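Local coordinates for protein dITP/XTP pyrophosphatase (Coxiella burnetii, PDB 3TQU) that probably hydrolyses non-canonical purine nucleoside triphosphates such as XTP, dITP and ITP to their monophosphates and diphosphate, clearing them from the nucleotide pool, at residues A[50-55]-A[70-75]. Residues are numbered along the deposited sequence; the frame is centred on the assembly and turned at random.
Sequences VENAII and ADDSGL. With CA (calcium ion), chain E.
Asn52 and Ala53 of helix 49-64 pack against Ala70 and Asp72 of strand 68-77 in a buried helix-on-sheet contact at the metal site of the HAM1 fold. The chain leaves the helix, turns and comes back along the central mixed sheet, so that the two segments run roughly antiparallel, with 152° between their directions and their axes 6.4 Å from each other at closest approach. Small side chains allow this closeness: the CB of Ala53 lies 4.0 Å from the backbone N of Asp72, and the CB of Ala70 rests 3.4 Å from the carbonyl O of Ala53.

Beside this alanine pair the contact turns polar. Asp72 has CG anti to its backbone N (chi1 -171°), which brings the carboxylate up to the Asn52 side chain. The Asn52 amide donates from ND2 to Asp72 OD2 at 3.0 Å, with the acceptor close to the amide plane but the N-H arriving from above the carboxylate plane; the two flat groups are turned 62° apart. On its other side the amide is held by OD1, which accepts from the backbone N of Gly46, so both ends of the group are gripped and its rotation is fixed. Asn52 is thus a second-shell residue that probably helps to orient the carboxylate.

Asp71 points away from the helix and forms a salt bridge with Lys16, a predicted substrate-binding residue. Asp72, the predicted proton acceptor, shares the calcium ion with Glu44 and is also predicted to bind magnesium, the cofactor. The two carboxylate oxygens of Asp72 divide the work: OD1 binds the calcium ion directly at 2.6 Å, while OD2 accepts a hydrogen bond of 2.7 Å from a water that is itself a calcium ligand.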
ATOM      1  N   VAL A  50       6.376  -0.738   1.499  1.00 12.48           N
ATOM      2  CA  VAL A  50       5.293  -1.470   0.855  1.00 11.53           C
ATOM      3  C   VAL A  50       5.802  -2.311  -0.316  1.00 10.46           C
ATOM      4  O   VAL A  50       5.368  -3.443  -0.507  1.00 10.68           O
ATOM      5  CB  VAL A  50       4.149  -0.538   0.404  1.00 15.94           C
ATOM      6  CG1 VAL A  50       4.660   0.496  -0.577  1.00 17.82           C
ATOM      7  CG2 VAL A  50       3.016  -1.345  -0.202  1.00 17.91           C
ATOM      8  N   GLU A  51       6.737  -1.766  -1.089  1.00  8.19           N
ATOM      9  CA  GLU A  51       7.329  -2.516  -2.195  1.00 10.59           C
ATOM     10  C   GLU A  51       8.061  -3.775  -1.725  1.00 11.15           C
ATOM     11  O   GLU A  51       7.969  -4.832  -2.352  1.00 12.10           O
ATOM     12  CB  GLU A  51       8.269  -1.628  -3.016  1.00  9.97           C
ATOM     13  CG  GLU A  51       7.536  -0.684  -3.962  1.00 11.83           C
ATOM     14  CD  GLU A  51       8.453   0.334  -4.601  1.00 13.75           C
ATOM     15  OE1 GLU A  51       9.116   1.079  -3.854  1.00 16.84           O
ATOM     16  OE2 GLU A  51       8.516   0.390  -5.847  1.00 12.68           O
ATOM     17  N   ASN A  52       8.794  -3.659  -0.627  1.00  9.85           N
ATOM     18  CA  ASN A  52       9.520  -4.803  -0.089  1.00 11.38           C
ATOM     19  C   ASN A  52       8.572  -5.837   0.510  1.00 13.41           C
ATOM     20  O   ASN A  52       8.765  -7.044   0.344  1.00  7.75           O
ATOM     21  CB  ASN A  52      10.561  -4.348   0.935  1.00 11.93           C
ATOM     22  CG  ASN A  52      11.752  -3.665   0.286  1.00 14.68           C
ATOM     23  OD1 ASN A  52      12.164  -4.030  -0.817  1.00 17.82           O
ATOM     24  ND2 ASN A  52      12.309  -2.668   0.966  1.00 15.26           N
ATOM     25  N   ALA A  53       7.540  -5.355   1.195  1.00  7.40           N
ATOM     26  CA  ALA A  53       6.527  -6.232   1.765  1.00 11.73           C
ATOM     27  C   ALA A  53       5.882  -7.071   0.669  1.00 11.94           C
ATOM     28  O   ALA A  53       5.688  -8.278   0.828  1.00 12.91           O
ATOM     29  CB  ALA A  53       5.469  -5.419   2.511  1.00 10.48           C
ATOM     30  N   ILE A  54       5.562  -6.433  -0.453  1.00  8.48           N
ATOM     31  CA  ILE A  54       4.960  -7.146  -1.576  1.00  8.24           C
ATOM     32  C   ILE A  54       5.942  -8.125  -2.208  1.00 12.20           C
ATOM     33  O   ILE A  54       5.588  -9.270  -2.499  1.00  9.96           O
ATOM     34  CB  ILE A  54       4.421  -6.173  -2.643  1.00 10.07           C
ATOM     35  CG1 ILE A  54       3.167  -5.475  -2.115  1.00 10.63           C
ATOM     36  CG2 ILE A  54       4.102  -6.915  -3.922  1.00  8.44           C
ATOM     37  CD1 ILE A  54       2.730  -4.292  -2.939  1.00 12.40           C
ATOM     38  N   ILE A  55       7.175  -7.672  -2.415  1.00 13.32           N
ATOM     39  CA  ILE A  55       8.208  -8.511  -3.010  1.00 13.19           C
ATOM     40  C   ILE A  55       8.341  -9.826  -2.250  1.00 12.38           C
ATOM     41  O   ILE A  55       8.430 -10.893  -2.850  1.00 10.46           O
ATOM     42  CB  ILE A  55       9.573  -7.794  -3.045  1.00 14.08           C
ATOM     43  CG1 ILE A  55       9.586  -6.722  -4.142  1.00 13.32           C
ATOM     44  CG2 ILE A  55      10.699  -8.795  -3.272  1.00 18.45           C
ATOM     45  CD1 ILE A  55      10.866  -5.902  -4.186  1.00 10.90           C
ATOM     46  N   ALA A  70       3.743 -10.842   4.360  1.00  8.00           N
ATOM     47  CA  ALA A  70       5.070 -10.333   4.670  1.00  7.39           C
ATOM     48  C   ALA A  70       4.976  -8.903   5.178  1.00 15.39           C
ATOM     49  O   ALA A  70       3.963  -8.232   4.980  1.00 14.09           O
ATOM     50  CB  ALA A  70       5.967 -10.404   3.444  1.00  8.48           C
ATOM     51  N   ASP A  71       6.029  -8.439   5.840  1.00 13.18           N
ATOM     52  CA  ASP A  71       6.074  -7.051   6.270  1.00 14.20           C
ATOM     53  C   ASP A  71       7.445  -6.461   6.002  1.00 15.19           C
ATOM     54  O   ASP A  71       8.430  -7.187   5.873  1.00 15.38           O
ATOM     55  CB  ASP A  71       5.748  -6.925   7.761  1.00 16.88           C
ATOM     56  CG  ASP A  71       6.985  -7.030   8.640  1.00 20.75           C
ATOM     57  OD1 ASP A  71       7.235  -8.119   9.197  1.00 19.06           O
ATOM     58  OD2 ASP A  71       7.710  -6.021   8.774  1.00 26.14           O
ATOM     59  N   ASP A  72       7.497  -5.139   5.907  1.00 13.33           N
ATOM     60  CA  ASP A  72       8.765  -4.431   5.956  1.00 11.30           C
ATOM     61  C   ASP A  72       8.615  -3.248   6.903  1.00 12.90           C
ATOM     62  O   ASP A  72       7.536  -2.656   7.009  1.00 11.54           O
ATOM     63  CB  ASP A  72       9.219  -3.977   4.569  1.00  8.96           C
ATOM     64  CG  ASP A  72      10.636  -3.446   4.576  1.00 13.82           C
ATOM     65  OD1 ASP A  72      11.373  -3.792   5.518  1.00 14.48           O
ATOM     66  OD2 ASP A  72      11.018  -2.689   3.660  1.00 14.96           O
ATOM     67  N   SER A  73       9.691  -2.910   7.601  1.00 11.06           N
ATOM     68  CA  SER A  73       9.624  -1.881   8.625  1.00 11.51           C
ATOM     69  C   SER A  73      10.891  -1.045   8.653  1.00 12.89           C
ATOM     70  O   SER A  73      11.926  -1.444   8.120  1.00 13.06           O
ATOM     71  CB  SER A  73       9.414  -2.524   9.993  1.00 12.13           C
ATOM     72  OG  SER A  73      10.505  -3.373  10.311  1.00 15.55           O
ATOM     73  N   GLY A  74      10.815   0.114   9.293  1.00 11.50           N
ATOM     74  CA  GLY A  74      11.985   0.957   9.405  1.00 12.80           C
ATOM     75  C   GLY A  74      11.733   2.234  10.171  1.00 13.45           C
ATOM     76  O   GLY A  74      10.608   2.531  10.574  1.00 12.25           O
ATOM     77  N   LEU A  75      12.810   2.982  10.374  1.00 14.30           N
ATOM     78  CA  LEU A  75      12.769   4.259  11.061  1.00 15.55           C
ATOM     79  C   LEU A  75      12.949   5.352  10.019  1.00 14.29           C
ATOM     80  O   LEU A  75      13.840   5.256   9.176  1.00 13.63           O
ATOM     81  CB  LEU A  75      13.909   4.322  12.076  1.00 14.13           C
ATOM     82  CG  LEU A  75      14.050   5.588  12.911  1.00 13.36           C
ATOM     83  CD1 LEU A  75      12.790   5.837  13.728  1.00 12.64           C
ATOM     84  CD2 LEU A  75      15.276   5.481  13.812  1.00 13.75           C
TER
HETATM   85 CA    CA E 201      13.626  -5.004   5.636  1.00 17.38          CA
HETATM   86  O   HOH W   1      13.699  -2.773   4.224  0.64 21.62           O
HETATM   87  O   HOH W   2      13.257  -3.781   7.904  0.70 12.84           O
HETATM   88  O   HOH W   3      16.073  -4.713   6.532  0.67 21.60           O
HETATM   89  O   HOH W   4      12.262  -6.696   6.887  1.00 18.83           O
HETATM   90  O   HOH W   5      14.902  -7.083   6.686  1.00 40.54           O